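Local structure of 30S ribosomal protein S6 (Thermotoga maritima, 1VMB) at residues S23-A28 and N95-T100; N38-V43 and V58-M63; K45-R50 and I81-D86. The protein probably binds 16S ribosomal RNA together with protein bS18, as a structural component of the small ribosomal subunit. One frame throughout, in Å; residues are numbered along the deposited sequence.

Interaction 1 (S23-A28 and N95-T100)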
# COMPACT_ATOMS: atom_id res chain seq x y z
N SER A 23 -2.11 3.13 -1.04
CA SER A 23 -1.00 2.86 -0.12
C SER A 23 0.11 2.21 -0.87
O SER A 23 -0.08 1.15 -1.48
CB SER A 23 -1.44 1.93 1.04
OG SER A 23 -0.44 1.92 2.05
N MET A 24 1.27 2.87 -0.87
CA MET A 24 2.47 2.39 -1.56
C MET A 24 3.38 1.91 -0.47
O MET A 24 3.61 2.65 0.53
CB MET A 24 3.17 3.49 -2.37
CG MET A 24 4.39 2.99 -3.17
SD MET A 24 5.36 4.31 -3.91
CE MET A 24 6.59 4.44 -2.63
N PHE A 25 3.93 0.71 -0.63
CA PHE A 25 4.90 0.21 0.32
C PHE A 25 6.10 -0.43 -0.41
O PHE A 25 5.90 -0.99 -1.49
CB PHE A 25 4.28 -0.75 1.32
CG PHE A 25 3.59 -1.96 0.69
CD1 PHE A 25 2.28 -1.89 0.18
CD2 PHE A 25 4.22 -3.17 0.65
CE1 PHE A 25 1.71 -2.98 -0.36
CE2 PHE A 25 3.63 -4.27 0.09
CZ PHE A 25 2.36 -4.18 -0.42
N ILE A 26 7.30 -0.33 0.18
CA ILE A 26 8.53 -0.80 -0.47
C ILE A 26 9.18 -1.84 0.44
O ILE A 26 9.43 -1.57 1.59
CB ILE A 26 9.50 0.40 -0.69
CG1 ILE A 26 8.80 1.50 -1.50
CG2 ILE A 26 10.78 -0.01 -1.33
CD1 ILE A 26 9.57 2.76 -1.67
N ILE A 27 9.44 -3.02 -0.09
CA ILE A 27 10.05 -4.11 0.61
C ILE A 27 11.54 -4.11 0.30
O ILE A 27 12.01 -3.90 -0.87
CB ILE A 27 9.37 -5.47 0.23
CG1 ILE A 27 7.83 -5.44 0.49
CG2 ILE A 27 10.06 -6.59 0.97
CD1 ILE A 27 7.07 -6.63 -0.11
N ALA A 28 12.30 -4.35 1.36
CA ALA A 28 13.73 -4.44 1.29
C ALA A 28 14.16 -5.46 0.25
O ALA A 28 13.58 -6.58 0.11
CB ALA A 28 14.29 -4.82 2.63
N ASN A 95 -0.45 0.52 11.50
CA ASN A 95 0.13 -0.31 12.58
C ASN A 95 0.78 -1.59 12.08
O ASN A 95 1.82 -2.00 12.61
CB ASN A 95 -0.90 -0.58 13.66
CG ASN A 95 -1.18 0.65 14.49
OD1 ASN A 95 -0.50 1.67 14.36
ND2 ASN A 95 -2.18 0.56 15.33
N PHE A 96 0.23 -2.23 11.06
CA PHE A 96 0.92 -3.38 10.40
C PHE A 96 2.29 -2.93 9.87
O PHE A 96 3.32 -3.55 10.12
CB PHE A 96 0.10 -3.97 9.24
CG PHE A 96 0.83 -5.06 8.52
CD1 PHE A 96 0.91 -6.26 9.09
CD2 PHE A 96 1.45 -4.82 7.29
CE1 PHE A 96 1.61 -7.29 8.46
CE2 PHE A 96 2.20 -5.84 6.67
CZ PHE A 96 2.25 -7.05 7.29
N TYR A 97 2.30 -1.84 9.13
CA TYR A 97 3.59 -1.35 8.60
C TYR A 97 4.60 -1.05 9.71
O TYR A 97 5.79 -1.43 9.61
CB TYR A 97 3.36 -0.08 7.77
CG TYR A 97 2.62 -0.21 6.46
CD1 TYR A 97 2.90 -1.23 5.55
CD2 TYR A 97 1.72 0.77 6.05
CE1 TYR A 97 2.26 -1.35 4.32
CE2 TYR A 97 1.09 0.68 4.78
CZ TYR A 97 1.35 -0.38 3.95
OH TYR A 97 0.77 -0.42 2.73
N ARG A 98 4.15 -0.40 10.80
CA ARG A 98 5.01 -0.04 11.90
C ARG A 98 5.76 -1.23 12.51
O ARG A 98 6.84 -1.05 13.08
CB ARG A 98 4.22 0.68 12.96
CG ARG A 98 3.86 2.04 12.55
CD ARG A 98 3.11 2.81 13.60
NE ARG A 98 2.70 4.10 13.06
CZ ARG A 98 2.41 5.16 13.78
NH1 ARG A 98 2.55 5.19 15.11
NH2 ARG A 98 1.99 6.26 13.17
N VAL A 99 5.20 -2.43 12.41
CA VAL A 99 5.80 -3.63 13.06
C VAL A 99 6.54 -4.56 12.12
O VAL A 99 7.02 -5.59 12.56
CB VAL A 99 4.75 -4.42 13.89
CG1 VAL A 99 4.11 -3.50 14.96
CG2 VAL A 99 3.63 -5.05 12.96
N THR A 100 6.63 -4.16 10.84
CA THR A 100 7.16 -4.97 9.78
C THR A 100 8.40 -4.38 9.17
O THR A 100 8.28 -3.64 8.21
CB THR A 100 6.05 -5.09 8.72
OG1 THR A 100 4.90 -5.70 9.31
CG2 THR A 100 6.47 -6.07 7.59

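Interaction 2 (N38-V43 and V58-M63)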
# COMPACT_ATOMS: atom_id res chain seq x y z
N ASN A 38 4.52 -12.98 -0.35
CA ASN A 38 3.73 -13.23 0.87
C ASN A 38 3.43 -11.95 1.64
O ASN A 38 2.33 -11.83 2.17
CB ASN A 38 4.45 -14.19 1.82
CG ASN A 38 4.61 -15.56 1.27
OD1 ASN A 38 4.08 -15.90 0.20
ND2 ASN A 38 5.41 -16.39 1.99
N LEU A 39 4.39 -11.02 1.74
CA LEU A 39 4.17 -9.74 2.45
C LEU A 39 3.08 -8.97 1.75
O LEU A 39 2.19 -8.35 2.38
CB LEU A 39 5.45 -8.90 2.54
CG LEU A 39 6.35 -9.23 3.75
CD1 LEU A 39 7.76 -8.69 3.48
CD2 LEU A 39 5.72 -8.62 5.05
N VAL A 40 3.12 -8.96 0.43
CA VAL A 40 2.03 -8.33 -0.33
C VAL A 40 0.66 -8.91 0.06
O VAL A 40 -0.30 -8.14 0.29
CB VAL A 40 2.27 -8.42 -1.84
CG1 VAL A 40 1.03 -7.83 -2.59
CG2 VAL A 40 3.53 -7.60 -2.20
N GLU A 41 0.59 -10.22 0.13
CA GLU A 41 -0.65 -10.93 0.50
C GLU A 41 -1.07 -10.54 1.92
O GLU A 41 -2.28 -10.37 2.18
CB GLU A 41 -0.48 -12.39 0.27
CG GLU A 41 -0.30 -12.81 -1.19
CD GLU A 41 -1.44 -12.35 -2.09
OE1 GLU A 41 -2.62 -12.44 -1.69
OE2 GLU A 41 -1.16 -11.85 -3.21
N ARG A 42 -0.10 -10.34 2.82
CA ARG A 42 -0.44 -9.97 4.19
C ARG A 42 -1.03 -8.57 4.21
O ARG A 42 -2.03 -8.33 4.89
CB ARG A 42 0.77 -10.03 5.09
CG ARG A 42 1.25 -11.42 5.30
CD ARG A 42 2.39 -11.42 6.31
NE ARG A 42 2.90 -12.76 6.59
CZ ARG A 42 3.99 -13.22 6.00
NH1 ARG A 42 4.64 -12.44 5.10
NH2 ARG A 42 4.45 -14.41 6.26
N VAL A 43 -0.43 -7.66 3.44
CA VAL A 43 -1.00 -6.30 3.37
C VAL A 43 -2.43 -6.34 2.85
O VAL A 43 -3.30 -5.65 3.42
CB VAL A 43 -0.06 -5.31 2.59
CG1 VAL A 43 -0.73 -3.99 2.42
CG2 VAL A 43 1.29 -5.10 3.30
N VAL A 58 -4.15 -3.84 -7.32
CA VAL A 58 -2.82 -4.08 -6.72
C VAL A 58 -1.86 -3.94 -7.91
O VAL A 58 -2.00 -4.63 -8.92
CB VAL A 58 -2.74 -5.44 -6.08
CG1 VAL A 58 -1.35 -5.72 -5.57
CG2 VAL A 58 -3.76 -5.57 -4.91
N GLU A 59 -0.95 -2.96 -7.83
CA GLU A 59 0.07 -2.76 -8.87
C GLU A 59 1.40 -3.21 -8.29
O GLU A 59 1.96 -2.52 -7.43
CB GLU A 59 0.21 -1.28 -9.28
CG GLU A 59 -1.03 -0.67 -9.93
CD GLU A 59 -0.89 0.80 -10.37
OE1 GLU A 59 -0.10 1.58 -9.77
OE2 GLU A 59 -1.62 1.17 -11.32
N ARG A 60 1.91 -4.32 -8.77
CA ARG A 60 3.24 -4.80 -8.38
C ARG A 60 4.26 -4.14 -9.31
O ARG A 60 4.48 -4.60 -10.42
CB ARG A 60 3.35 -6.32 -8.47
CG ARG A 60 2.54 -7.04 -7.36
CD ARG A 60 3.19 -7.03 -5.99
NE ARG A 60 4.41 -7.82 -5.98
CZ ARG A 60 5.65 -7.34 -5.92
NH1 ARG A 60 5.87 -6.02 -5.85
NH2 ARG A 60 6.69 -8.17 -5.95
N MET A 61 4.87 -3.05 -8.83
CA MET A 61 5.81 -2.29 -9.65
C MET A 61 7.20 -2.93 -9.76
O MET A 61 7.94 -2.68 -10.72
CB MET A 61 5.93 -0.85 -9.13
CG MET A 61 4.64 -0.10 -9.15
SD MET A 61 4.90 1.54 -8.36
CE MET A 61 3.69 2.49 -9.30
N GLY A 62 7.52 -3.78 -8.81
CA GLY A 62 8.76 -4.52 -8.84
C GLY A 62 9.93 -3.65 -8.34
O GLY A 62 9.75 -2.60 -7.74
N MET A 63 11.13 -4.16 -8.58
CA MET A 63 12.35 -3.52 -8.02
C MET A 63 12.66 -2.20 -8.72
O MET A 63 12.60 -2.08 -9.95
CB MET A 63 13.56 -4.50 -8.11
CG MET A 63 14.71 -4.14 -7.07
SD MET A 63 14.33 -4.53 -5.35
CE MET A 63 14.30 -6.30 -5.36

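Interaction 3 (K45-R50 and I81-D86). With EDO (1,2-ethanediol), chain B.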
# COMPACT_ATOMS: atom_id res chain seq x y z
N LYS A 45 -4.60 -8.70 3.07
CA LYS A 45 -5.46 -9.22 4.12
C LYS A 45 -5.69 -8.23 5.27
O LYS A 45 -6.82 -8.13 5.85
CB LYS A 45 -4.88 -10.53 4.66
CG LYS A 45 -5.16 -11.75 3.75
CD LYS A 45 -6.63 -12.05 3.67
CE LYS A 45 -6.88 -13.29 2.94
NZ LYS A 45 -8.31 -13.73 3.05
N ILE A 46 -4.68 -7.46 5.61
CA ILE A 46 -4.86 -6.39 6.61
C ILE A 46 -5.92 -5.35 6.14
O ILE A 46 -6.81 -4.96 6.92
CB ILE A 46 -3.54 -5.68 6.93
CG1 ILE A 46 -2.59 -6.64 7.64
CG2 ILE A 46 -3.79 -4.44 7.75
CD1 ILE A 46 -2.98 -6.98 9.00
N ILE A 47 -5.79 -4.91 4.90
CA ILE A 47 -6.80 -4.01 4.32
C ILE A 47 -8.20 -4.66 4.31
O ILE A 47 -9.19 -4.02 4.75
CB ILE A 47 -6.36 -3.50 2.93
CG1 ILE A 47 -5.10 -2.62 3.05
CG2 ILE A 47 -7.49 -2.74 2.21
CD1 ILE A 47 -4.37 -2.48 1.72
N GLU A 48 -8.34 -5.91 3.85
CA GLU A 48 -9.63 -6.56 3.78
C GLU A 48 -10.30 -6.80 5.15
O GLU A 48 -11.49 -6.48 5.33
CB GLU A 48 -9.53 -7.85 2.95
CG GLU A 48 -9.18 -7.57 1.48
CD GLU A 48 -8.79 -8.78 0.62
OE1 GLU A 48 -8.28 -9.76 1.20
OE2 GLU A 48 -9.06 -8.72 -0.62
N GLU A 49 -9.55 -7.38 6.07
CA GLU A 49 -10.04 -7.92 7.32
C GLU A 49 -9.97 -6.94 8.51
O GLU A 49 -10.76 -7.07 9.45
CB GLU A 49 -9.24 -9.18 7.69
CG GLU A 49 -9.41 -10.26 6.61
CD GLU A 49 -8.79 -11.60 6.94
OE1 GLU A 49 -7.96 -11.70 7.88
OE2 GLU A 49 -9.16 -12.56 6.23
N ARG A 50 -9.04 -5.99 8.47
CA ARG A 50 -8.83 -5.05 9.61
C ARG A 50 -9.26 -3.58 9.29
O ARG A 50 -10.02 -2.97 10.06
CB ARG A 50 -7.42 -5.17 10.17
CG ARG A 50 -7.13 -6.59 10.63
CD ARG A 50 -8.05 -7.12 11.71
NE ARG A 50 -7.56 -8.45 12.13
CZ ARG A 50 -7.78 -9.03 13.31
NH1 ARG A 50 -8.46 -8.44 14.30
NH2 ARG A 50 -7.24 -10.24 13.50
N ILE A 81 -1.40 -0.29 -3.59
CA ILE A 81 -2.70 -0.92 -3.49
C ILE A 81 -3.71 0.21 -3.43
O ILE A 81 -3.49 1.10 -2.61
CB ILE A 81 -2.83 -1.80 -2.24
CG1 ILE A 81 -1.88 -2.98 -2.35
CG2 ILE A 81 -4.24 -2.31 -2.09
CD1 ILE A 81 -1.79 -3.82 -1.06
N TYR A 82 -4.72 0.16 -4.28
CA TYR A 82 -5.81 1.11 -4.30
C TYR A 82 -6.99 0.45 -3.66
O TYR A 82 -7.36 -0.66 -4.06
CB TYR A 82 -6.15 1.52 -5.72
CG TYR A 82 -4.96 2.20 -6.40
CD1 TYR A 82 -4.75 3.56 -6.29
CD2 TYR A 82 -4.03 1.45 -7.07
CE1 TYR A 82 -3.62 4.19 -6.92
CE2 TYR A 82 -2.91 2.04 -7.72
CZ TYR A 82 -2.72 3.41 -7.63
OH TYR A 82 -1.60 3.98 -8.27
N PHE A 83 -7.57 1.11 -2.67
CA PHE A 83 -8.71 0.53 -1.95
C PHE A 83 -9.72 1.58 -1.49
O PHE A 83 -9.45 2.77 -1.49
CB PHE A 83 -8.25 -0.31 -0.75
CG PHE A 83 -7.57 0.48 0.34
CD1 PHE A 83 -6.23 0.74 0.27
CD2 PHE A 83 -8.27 0.89 1.48
CE1 PHE A 83 -5.57 1.41 1.30
CE2 PHE A 83 -7.60 1.59 2.51
CZ PHE A 83 -6.27 1.85 2.40
N ARG A 84 -10.88 1.13 -1.07
CA ARG A 84 -11.93 2.07 -0.59
C ARG A 84 -12.39 1.56 0.76
O ARG A 84 -12.48 0.35 1.01
CB ARG A 84 -13.10 2.24 -1.58
CG ARG A 84 -13.70 1.04 -2.11
CD ARG A 84 -14.55 1.25 -3.41
NE ARG A 84 -13.86 2.12 -4.34
CZ ARG A 84 -14.14 2.22 -5.63
NH1 ARG A 84 -15.09 1.45 -6.18
NH2 ARG A 84 -13.45 3.06 -6.39
N CYS A 85 -12.65 2.50 1.66
CA CYS A 85 -13.18 2.16 2.93
C CYS A 85 -13.82 3.42 3.51
O CYS A 85 -13.81 4.45 2.89
CB CYS A 85 -12.09 1.61 3.82
SG CYS A 85 -10.87 2.87 4.27
N ASP A 86 -14.39 3.30 4.71
CA ASP A 86 -15.07 4.42 5.36
C ASP A 86 -14.16 5.38 6.10
O ASP A 86 -14.63 6.38 6.67
CB ASP A 86 -16.16 3.90 6.31
CG ASP A 86 -15.62 3.16 7.54
OD1 ASP A 86 -14.38 3.10 7.84
OD2 ASP A 86 -16.46 2.56 8.28
C1 EDO B . -4.32 -10.24 10.29
O1 EDO B . -4.79 -10.40 11.64
C2 EDO B . -5.41 -10.10 9.23
O2 EDO B . -6.75 -10.04 9.78

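Interaction 1 (S23-A28 and N95-T100)
The phenol ring of Tyr97 carries the oxygen of Ser23 at its edge, in the ring plane, and meets the ring of Phe25 obliquely, the two planes inclined at 39° and the centroids 5.8 Å apart. Trp106 of strand 103-110 stacks on the phenol. The tyrosine thus reaches the sheet end-on, its hydroxyl leading. Ser23 OG lies 2.7 Å from Tyr97 OH, a hydrogen bond in which either oxygen could be the donor, and Thr108 OG1 is a further partner of the serine. With OG anti to the backbone N (chi1 -168°), the serine holds its oxygen up from strand 19-27 towards helix 91-98. This is the second helix of the ferredoxin-like fold of bS6 settling on a central strand of the four-stranded antiparallel sheet. Phe25 packs against the phenol with its root: CB is 3.7 Å from Tyr97 CE1, while CD1 comes within 3.3 Å of Tyr97 OH. All three touching residues are buried, and the serine gives the tyrosine hydroxyl a polar partner amid the aromatic packing. Thr100 OG1 donates to Phe96 O at 2.8 Å and sits over the centre of the Phe96 ring.

Interaction 2 (N38-V43 and V58-M63)
Helix 33-51 passes above the edge strand 54-66 with its backbone well clear of it: the nearest pair of CA atoms, Val40 and Arg60, is 8.9 Å apart, and no hydrogen bond joins the segments. Such spacing leaves the contact to side chains, as expected where the first helix of a ferredoxin-like fold lies on its antiparallel sheet. Within 38-43 the helix is regular, whereas the strand carries a classic beta bulge in which Met61 and Gly62 together face Tyr78 of the adjoining strand 73-85. The bulge takes the backbone at Gly62 to a positive phi of 81°, a region readily entered by a residue without CB.

Val40 is the helical residue that touches both strand partners. One methyl, CG2, rests over a face of the Arg60 guanidinium and lies 3.8 Å from Arg60 CD and 3.9 Å from Arg60 NE. The other, CG1, makes a longer contact, 4.4 Å from Val58 CG1. Beyond this pair the valine also touches Phe25 and Thr79, so it is buried between helix and sheet while Arg60 remains partly exposed at the border.

The arginine is folded rather than extended. Bends at chi2 (-77°) and chi3 (-67°) fold the chain so that the CD methylene and one face of the guanidinium, at NE, meet the CG2 methyl of the valine. The charged end is then spent on other partners: NH2 forms a salt bridge with Glu37, one helical turn before Glu41, and NH1 forms another with Asp77 on strand 73-85. Two carboxylates from different elements would thus limit rotation of the guanidinium and probably stabilise its positive charge. On the valine side, Arg60 CD also lies 4.1 Å from Val40 CG1.

Interaction 3 (K45-R50 and I81-D86)
Ile47 lays its CG2 methyl over one face of the Phe83 ring, nearer the edge of the ring than its centre, in a CH-pi contact 4.0 Å from the centroid and 25° off the ring normal. The approach is closest at the root of the ring, with Ile47 CG2 3.7 Å from Phe83 CG. With chi1 at -65° and a nearly extended chi2 (161°), CD1 at the end of the longer branch comes within 3.8 Å of Ile81 CG2 and also brushes the rim of Phe83; the two isoleucines lie alongside each other, pointing opposite ways. One helical residue therefore bridges two strand positions on the same face of the sheet, Ile81 and Phe83, while the intervening Tyr82 points away. Leu93 of helix 91-98 packs against both Ile47 and Phe83, and Tyr21 meets the phenylalanine ring from the neighbouring strand. A serine in place of Phe83 would probably leave the CG2 methyl of Ile47 without its aromatic seat and open a gap beneath the helix.

On the far side of the helix sits a molecule of 1,2-ethanediol, likely a crystallisation additive. Its O2 donates to Glu49 OE1 at 2.8 Å. In one of two modelled conformers Arg50 also reaches the diol, with NE 3.0 Å from its O2, but this part of the grip is less certain. The buried side, by contrast, is wholly apolar across the contact, the helix-on-sheet packing of an alpha/beta two-layer sandwich, here the ferredoxin-like fold of the bS6 family.

Interactions 1, 2 and 3 place two helices on one face of a single antiparallel sheet. Interactions 2 and 3 use successive parts of helix 33-51, their centres about 14 Å apart, and reach the neighbouring strands 54-66 and 73-85; interaction 1 brings helix 91-98 to strand 19-27, its centre about 10 Å from that of interaction 2. Val43 joins all three: its CG2 lies 3.6 Å from Phe96 CE2, and its CG1 lies 3.8 Å from Phe25 CE1 and 3.6 Å from Ile81 CD1. Within the sheet, Ser23 O lies 2.9 Å from Ile81 N, a probable hydrogen bond tying interactions 1 and 3. The ethanediol lies apart from this shared core.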